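Local coordinates for protein aspartate aminotransferase (PDB 3NRA) that probably catalyses pyridoxal-phosphate-dependent transfer of the amino group from L-aspartate to 2-oxoglutarate, giving oxaloacetate and L-glutamate, at residues B[41-46]-B[363-368]; B[340-345]-B[380-385]. All coordinates share one frame; numbering follows the deposited sequence.

Both contacts belong to the four-stranded mixed sheet of residues 42-43, 364-368, 380-383 and 339-340. Interaction 1 pairs the outermost strand 42-43 with 364-368 in parallel. Interaction 2 pairs 380-383 with the other outermost strand, 339-340, antiparallel. The two inner strands are neighbours, so the contacts join: F44 O lies 2.7 Å from N383 N, and T367 O lies 2.8 Å from R381 N, both probable hydrogen bonds. Interaction 1 is partly buried. It mixes valines and a phenylalanine ring with a carboxylate, a hydroxyl and a water. Interaction 2 is buried, and leucine, valine, proline and phenylalanine side chains do most of its packing.

Interaction 1: residues B[41-46]-B[363-368]; sequences PVDFSH and GVVVTP
V365 packs against D43 and S45 on one side of a parallel strand pair. Its CB lies 3.4 Å from D43 OD1. CG1 also touches this oxygen and reaches on to S45 CB at 4.0 Å. CG2 rests near D43 CG. That carboxylate carbon is anti to its backbone N (chi1 -178°), which carries it out beside the valine. D43 OD1 takes two bonds from S45, both somewhat out of the carboxylate plane: OG donates at 2.6 Å on the syn side, N at 2.9 Å on the anti side. The second makes an Asx turn that begins at the last residue of strand 42-43. Within this chain that strand is an outermost one of the four-stranded mixed sheet, next to 364-368. V42 N donates to G363 O at 3.1 Å, V365 N to V42 O, and F44 N to V365 O at 2.9 Å. An alanine in place of D43 would probably leave S45 N and OG without this acceptor and open a gap beside V365. On the other sheet face, V364 CG1 meets the F44 ring at its edge, 3.8 Å from CD2, while V42 CG1 sits over the ring centre. A water joins F44 O to T367 OG1.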
loop_
_atom_site.group_PDB
_atom_site.type_symbol
_atom_site.label_atom_id
_atom_site.label_comp_id
_atom_site.label_asym_id
_atom_site.label_seq_id
_atom_site.Cartn_x
_atom_site.Cartn_y
_atom_site.Cartn_z
ATOM N N PRO B 41 -22.853 -3.051 -22.526
ATOM C CA PRO B 41 -22.686 -3.117 -21.078
ATOM C C PRO B 41 -21.960 -1.902 -20.527
ATOM O O PRO B 41 -21.031 -1.411 -21.156
ATOM C CB PRO B 41 -21.805 -4.362 -20.875
ATOM C CG PRO B 41 -21.948 -5.147 -22.095
ATOM C CD PRO B 41 -22.322 -4.248 -23.198
ATOM N N VAL B 42 -22.374 -1.437 -19.360
ATOM C CA VAL B 42 -21.678 -0.369 -18.668
ATOM C C VAL B 42 -21.459 -0.812 -17.260
ATOM O O VAL B 42 -22.389 -1.251 -16.584
ATOM C CB VAL B 42 -22.473 0.950 -18.692
ATOM C CG1 VAL B 42 -21.735 2.032 -17.920
ATOM C CG2 VAL B 42 -22.711 1.418 -20.167
ATOM N N ASP B 43 -20.212 -0.747 -16.825
ATOM C CA ASP B 43 -19.849 -1.007 -15.433
ATOM C C ASP B 43 -19.741 0.335 -14.697
ATOM O O ASP B 43 -18.723 1.020 -14.789
ATOM C CB ASP B 43 -18.511 -1.756 -15.393
ATOM C CG ASP B 43 -18.073 -2.112 -13.975
ATOM O OD1 ASP B 43 -18.695 -1.638 -12.982
ATOM O OD2 ASP B 43 -17.085 -2.836 -13.861
ATOM N N PHE B 44 -20.798 0.703 -13.969
ATOM C CA PHE B 44 -20.833 1.972 -13.215
ATOM C C PHE B 44 -20.153 1.844 -11.837
ATOM O O PHE B 44 -20.242 2.784 -11.016
ATOM C CB PHE B 44 -22.288 2.441 -12.966
ATOM C CG PHE B 44 -23.011 2.910 -14.174
ATOM C CD1 PHE B 44 -22.700 4.136 -14.758
ATOM C CD2 PHE B 44 -24.110 2.208 -14.659
ATOM C CE1 PHE B 44 -23.421 4.615 -15.809
ATOM C CE2 PHE B 44 -24.813 2.680 -15.760
ATOM C CZ PHE B 44 -24.469 3.899 -16.320
ATOM N N SER B 45 -19.504 0.702 -11.550
ATOM C CA SER B 45 -18.868 0.520 -10.237
ATOM C C SER B 45 -17.636 1.407 -10.062
ATOM O O SER B 45 -17.319 1.793 -8.958
ATOM C CB SER B 45 -18.531 -0.962 -9.966
ATOM O OG SER B 45 -17.440 -1.403 -10.737
ATOM N N HIS B 46 -16.969 1.757 -11.164
ATOM C CA HIS B 46 -15.860 2.727 -11.124
ATOM C C HIS B 46 -15.719 3.487 -12.453
ATOM O O HIS B 46 -16.398 3.165 -13.450
ATOM C CB HIS B 46 -14.541 2.014 -10.773
ATOM C CG HIS B 46 -14.147 0.968 -11.755
ATOM N ND1 HIS B 46 -13.465 1.261 -12.917
ATOM C CD2 HIS B 46 -14.358 -0.370 -11.768
ATOM C CE1 HIS B 46 -13.270 0.146 -13.600
ATOM N NE2 HIS B 46 -13.811 -0.854 -12.932
ATOM N N GLY B 363 -27.065 -5.752 -18.478
ATOM C CA GLY B 363 -25.603 -5.614 -18.511
ATOM C C GLY B 363 -25.113 -4.350 -17.803
ATOM O O GLY B 363 -24.225 -3.676 -18.285
ATOM N N VAL B 364 -25.730 -4.021 -16.670
ATOM C CA VAL B 364 -25.337 -2.862 -15.881
ATOM C C VAL B 364 -24.824 -3.331 -14.526
ATOM O O VAL B 364 -25.496 -4.093 -13.832
ATOM C CB VAL B 364 -26.526 -1.927 -15.720
ATOM C CG1 VAL B 364 -26.269 -0.901 -14.679
ATOM C CG2 VAL B 364 -26.842 -1.253 -17.057
ATOM N N VAL B 365 -23.604 -2.917 -14.171
ATOM C CA VAL B 365 -23.096 -3.076 -12.794
ATOM C C VAL B 365 -23.310 -1.778 -12.054
ATOM O O VAL B 365 -22.804 -0.742 -12.486
ATOM C CB VAL B 365 -21.567 -3.399 -12.750
ATOM C CG1 VAL B 365 -21.123 -3.646 -11.327
ATOM C CG2 VAL B 365 -21.211 -4.621 -13.675
ATOM N N VAL B 366 -24.031 -1.832 -10.920
ATOM C CA VAL B 366 -24.132 -0.678 -9.999
ATOM C C VAL B 366 -23.776 -1.144 -8.614
ATOM O O VAL B 366 -23.763 -2.352 -8.354
ATOM C CB VAL B 366 -25.563 -0.072 -9.997
ATOM C CG1 VAL B 366 -25.979 0.328 -11.401
ATOM C CG2 VAL B 366 -26.590 -1.051 -9.375
ATOM N N THR B 367 -23.468 -0.212 -7.716
ATOM C CA THR B 367 -22.978 -0.581 -6.403
ATOM C C THR B 367 -24.119 -0.581 -5.411
ATOM O O THR B 367 -24.864 0.385 -5.335
ATOM C CB THR B 367 -21.888 0.367 -5.922
ATOM O OG1 THR B 367 -20.889 0.469 -6.927
ATOM C CG2 THR B 367 -21.249 -0.152 -4.599
ATOM N N PRO B 368 -24.262 -1.659 -4.636
ATOM C CA PRO B 368 -25.415 -1.676 -3.736
ATOM C C PRO B 368 -25.306 -0.624 -2.673
ATOM O O PRO B 368 -24.223 -0.330 -2.218
ATOM C CB PRO B 368 -25.380 -3.066 -3.108
ATOM C CG PRO B 368 -24.189 -3.740 -3.623
ATOM C CD PRO B 368 -23.623 -2.971 -4.753
HETATM O O HOH W 1 -20.648 2.903 -8.308
#

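Interaction 2: residues B[340-345]-B[380-385]; sequences LFPRLP and VRLNFS
An antiparallel strand pair at the edge of the four-stranded sheet sets L340 against L382 as a hydrogen-bonded pair. L340 N donates to L382 O at 3.0 Å, and L382 N returns a bond to L340 O at 2.8 Å. Past F341 the pairing continues through P342 O, which accepts from V380 N at 3.2 Å. P342 has no N-H to give to V380 O; instead F341 CA approaches that oxygen in a CA-H...O contact of 3.4 Å. L340 crosses F384 at about a right angle, its CD1 3.6 Å from ring atom CD2. F384 CG stands between its own backbone N and carbonyl carbon (chi1 64°), which places it on the L340 side, and L340 N lies at the ring edge. Helix 304-324 packs on both, through L320 on L340 and I315, R316 and L319 on F384. P342 CG lies 4.1 Å from V380 CG2 and close to L382 CD1. F341 CD1 lies 3.3 Å from V380 O, and the ring edge faces R381 CA. The R381 side chain carries its guanidinium off toward N190, where NH1 bonds to OD1. N383 OD1 accepts from S385 N in an Asx turn at the end of the strand. In aspartate aminotransferases of this family an arginine on this strand, bonded to an asparagine, holds the substrate alpha-carboxylate; the R381-N190 pair is consistent with that site.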
loop_
_atom_site.group_PDB
_atom_site.type_symbol
_atom_site.label_atom_id
_atom_site.label_comp_id
_atom_site.label_asym_id
_atom_site.label_seq_id
_atom_site.Cartn_x
_atom_site.Cartn_y
_atom_site.Cartn_z
ATOM N N LEU B 340 -23.567 9.364 -8.601
ATOM C CA LEU B 340 -24.997 9.536 -8.380
ATOM C C LEU B 340 -25.505 8.385 -7.502
ATOM O O LEU B 340 -25.120 7.209 -7.697
ATOM C CB LEU B 340 -25.758 9.498 -9.684
ATOM C CG LEU B 340 -25.812 10.695 -10.611
ATOM C CD1 LEU B 340 -26.023 10.204 -12.077
ATOM C CD2 LEU B 340 -26.910 11.630 -10.215
ATOM N N PHE B 341 -26.418 8.706 -6.607
ATOM C CA PHE B 341 -26.941 7.758 -5.657
ATOM C C PHE B 341 -28.492 7.790 -5.663
ATOM O O PHE B 341 -29.113 8.294 -4.738
ATOM C CB PHE B 341 -26.366 8.115 -4.298
ATOM C CG PHE B 341 -26.457 7.037 -3.283
ATOM C CD1 PHE B 341 -25.917 5.779 -3.525
ATOM C CD2 PHE B 341 -26.988 7.305 -2.028
ATOM C CE1 PHE B 341 -25.947 4.809 -2.564
ATOM C CE2 PHE B 341 -27.031 6.320 -1.066
ATOM C CZ PHE B 341 -26.493 5.068 -1.338
ATOM N N PRO B 342 -29.115 7.247 -6.726
ATOM C CA PRO B 342 -30.557 7.222 -6.773
ATOM C C PRO B 342 -31.194 6.267 -5.757
ATOM O O PRO B 342 -30.692 5.165 -5.541
ATOM C CB PRO B 342 -30.848 6.771 -8.197
ATOM C CG PRO B 342 -29.656 6.100 -8.627
ATOM C CD PRO B 342 -28.551 6.863 -8.013
ATOM N N ARG B 343 -32.255 6.738 -5.103
ATOM C CA ARG B 343 -33.089 5.920 -4.239
ATOM C C ARG B 343 -34.215 5.370 -5.071
ATOM O O ARG B 343 -34.997 6.126 -5.638
ATOM C CB ARG B 343 -33.651 6.757 -3.089
ATOM C CG ARG B 343 -34.257 5.934 -1.981
ATOM C CD ARG B 343 -34.821 6.797 -0.857
ATOM N NE ARG B 343 -35.887 7.669 -1.356
ATOM C CZ ARG B 343 -36.596 8.502 -0.611
ATOM N NH1 ARG B 343 -36.397 8.598 0.706
ATOM N NH2 ARG B 343 -37.510 9.242 -1.181
ATOM N N LEU B 344 -34.303 4.043 -5.143
ATOM C CA LEU B 344 -35.265 3.372 -6.004
ATOM C C LEU B 344 -36.581 3.142 -5.253
ATOM O O LEU B 344 -36.586 3.053 -4.019
ATOM C CB LEU B 344 -34.684 2.018 -6.472
ATOM C CG LEU B 344 -33.331 2.062 -7.189
ATOM C CD1 LEU B 344 -32.941 0.690 -7.684
ATOM C CD2 LEU B 344 -33.356 3.080 -8.362
ATOM N N PRO B 345 -37.689 2.958 -5.992
ATOM C CA PRO B 345 -38.963 2.615 -5.349
ATOM C C PRO B 345 -39.058 1.192 -4.857
ATOM O O PRO B 345 -38.141 0.387 -5.055
ATOM C CB PRO B 345 -39.995 2.856 -6.455
ATOM C CG PRO B 345 -39.260 2.712 -7.707
ATOM C CD PRO B 345 -37.850 3.163 -7.442
ATOM N N VAL B 380 -28.727 2.680 -5.033
ATOM C CA VAL B 380 -27.561 2.143 -5.702
ATOM C C VAL B 380 -26.656 3.304 -6.115
ATOM O O VAL B 380 -27.139 4.415 -6.324
ATOM C CB VAL B 380 -27.935 1.313 -6.972
ATOM C CG1 VAL B 380 -28.778 0.067 -6.578
ATOM C CG2 VAL B 380 -28.687 2.204 -8.033
ATOM N N ARG B 381 -25.341 3.061 -6.160
ATOM C CA ARG B 381 -24.400 4.084 -6.592
ATOM C C ARG B 381 -23.974 3.825 -8.035
ATOM O O ARG B 381 -23.724 2.680 -8.417
ATOM C CB ARG B 381 -23.162 4.137 -5.695
ATOM C CG ARG B 381 -22.422 5.446 -5.797
ATOM C CD ARG B 381 -21.053 5.385 -5.242
ATOM N NE ARG B 381 -20.214 4.447 -6.003
ATOM C CZ ARG B 381 -19.023 4.002 -5.611
ATOM N NH1 ARG B 381 -18.470 4.444 -4.495
ATOM N NH2 ARG B 381 -18.347 3.140 -6.390
ATOM N N LEU B 382 -23.896 4.914 -8.813
ATOM C CA LEU B 382 -23.348 4.909 -10.147
ATOM C C LEU B 382 -22.149 5.804 -10.170
ATOM O O LEU B 382 -22.229 6.929 -9.725
ATOM C CB LEU B 382 -24.377 5.436 -11.131
ATOM C CG LEU B 382 -25.467 4.453 -11.583
ATOM C CD1 LEU B 382 -26.424 4.168 -10.467
ATOM C CD2 LEU B 382 -26.221 5.002 -12.815
ATOM N N ASN B 383 -21.039 5.327 -10.711
ATOM C CA ASN B 383 -19.974 6.229 -11.124
ATOM C C ASN B 383 -20.198 6.567 -12.594
ATOM O O ASN B 383 -20.040 5.701 -13.461
ATOM C CB ASN B 383 -18.576 5.600 -10.891
ATOM C CG ASN B 383 -17.427 6.538 -11.293
ATOM O OD1 ASN B 383 -17.500 7.223 -12.314
ATOM N ND2 ASN B 383 -16.351 6.549 -10.493
ATOM N N PHE B 384 -20.550 7.820 -12.875
ATOM C CA PHE B 384 -20.912 8.220 -14.233
ATOM C C PHE B 384 -19.770 8.839 -15.051
ATOM O O PHE B 384 -20.010 9.389 -16.126
ATOM C CB PHE B 384 -22.181 9.135 -14.241
ATOM C CG PHE B 384 -22.011 10.455 -13.535
ATOM C CD1 PHE B 384 -21.532 11.574 -14.214
ATOM C CD2 PHE B 384 -22.417 10.602 -12.211
ATOM C CE1 PHE B 384 -21.414 12.824 -13.562
ATOM C CE2 PHE B 384 -22.315 11.813 -11.570
ATOM C CZ PHE B 384 -21.802 12.941 -12.256
ATOM N N SER B 385 -18.527 8.674 -14.616
ATOM C CA SER B 385 -17.385 8.996 -15.493
ATOM C C SER B 385 -17.219 7.873 -16.514
ATOM O O SER B 385 -16.365 6.989 -16.375
ATOM C CB SER B 385 -16.114 9.252 -14.695
ATOM O OG SER B 385 -15.089 9.725 -15.543
#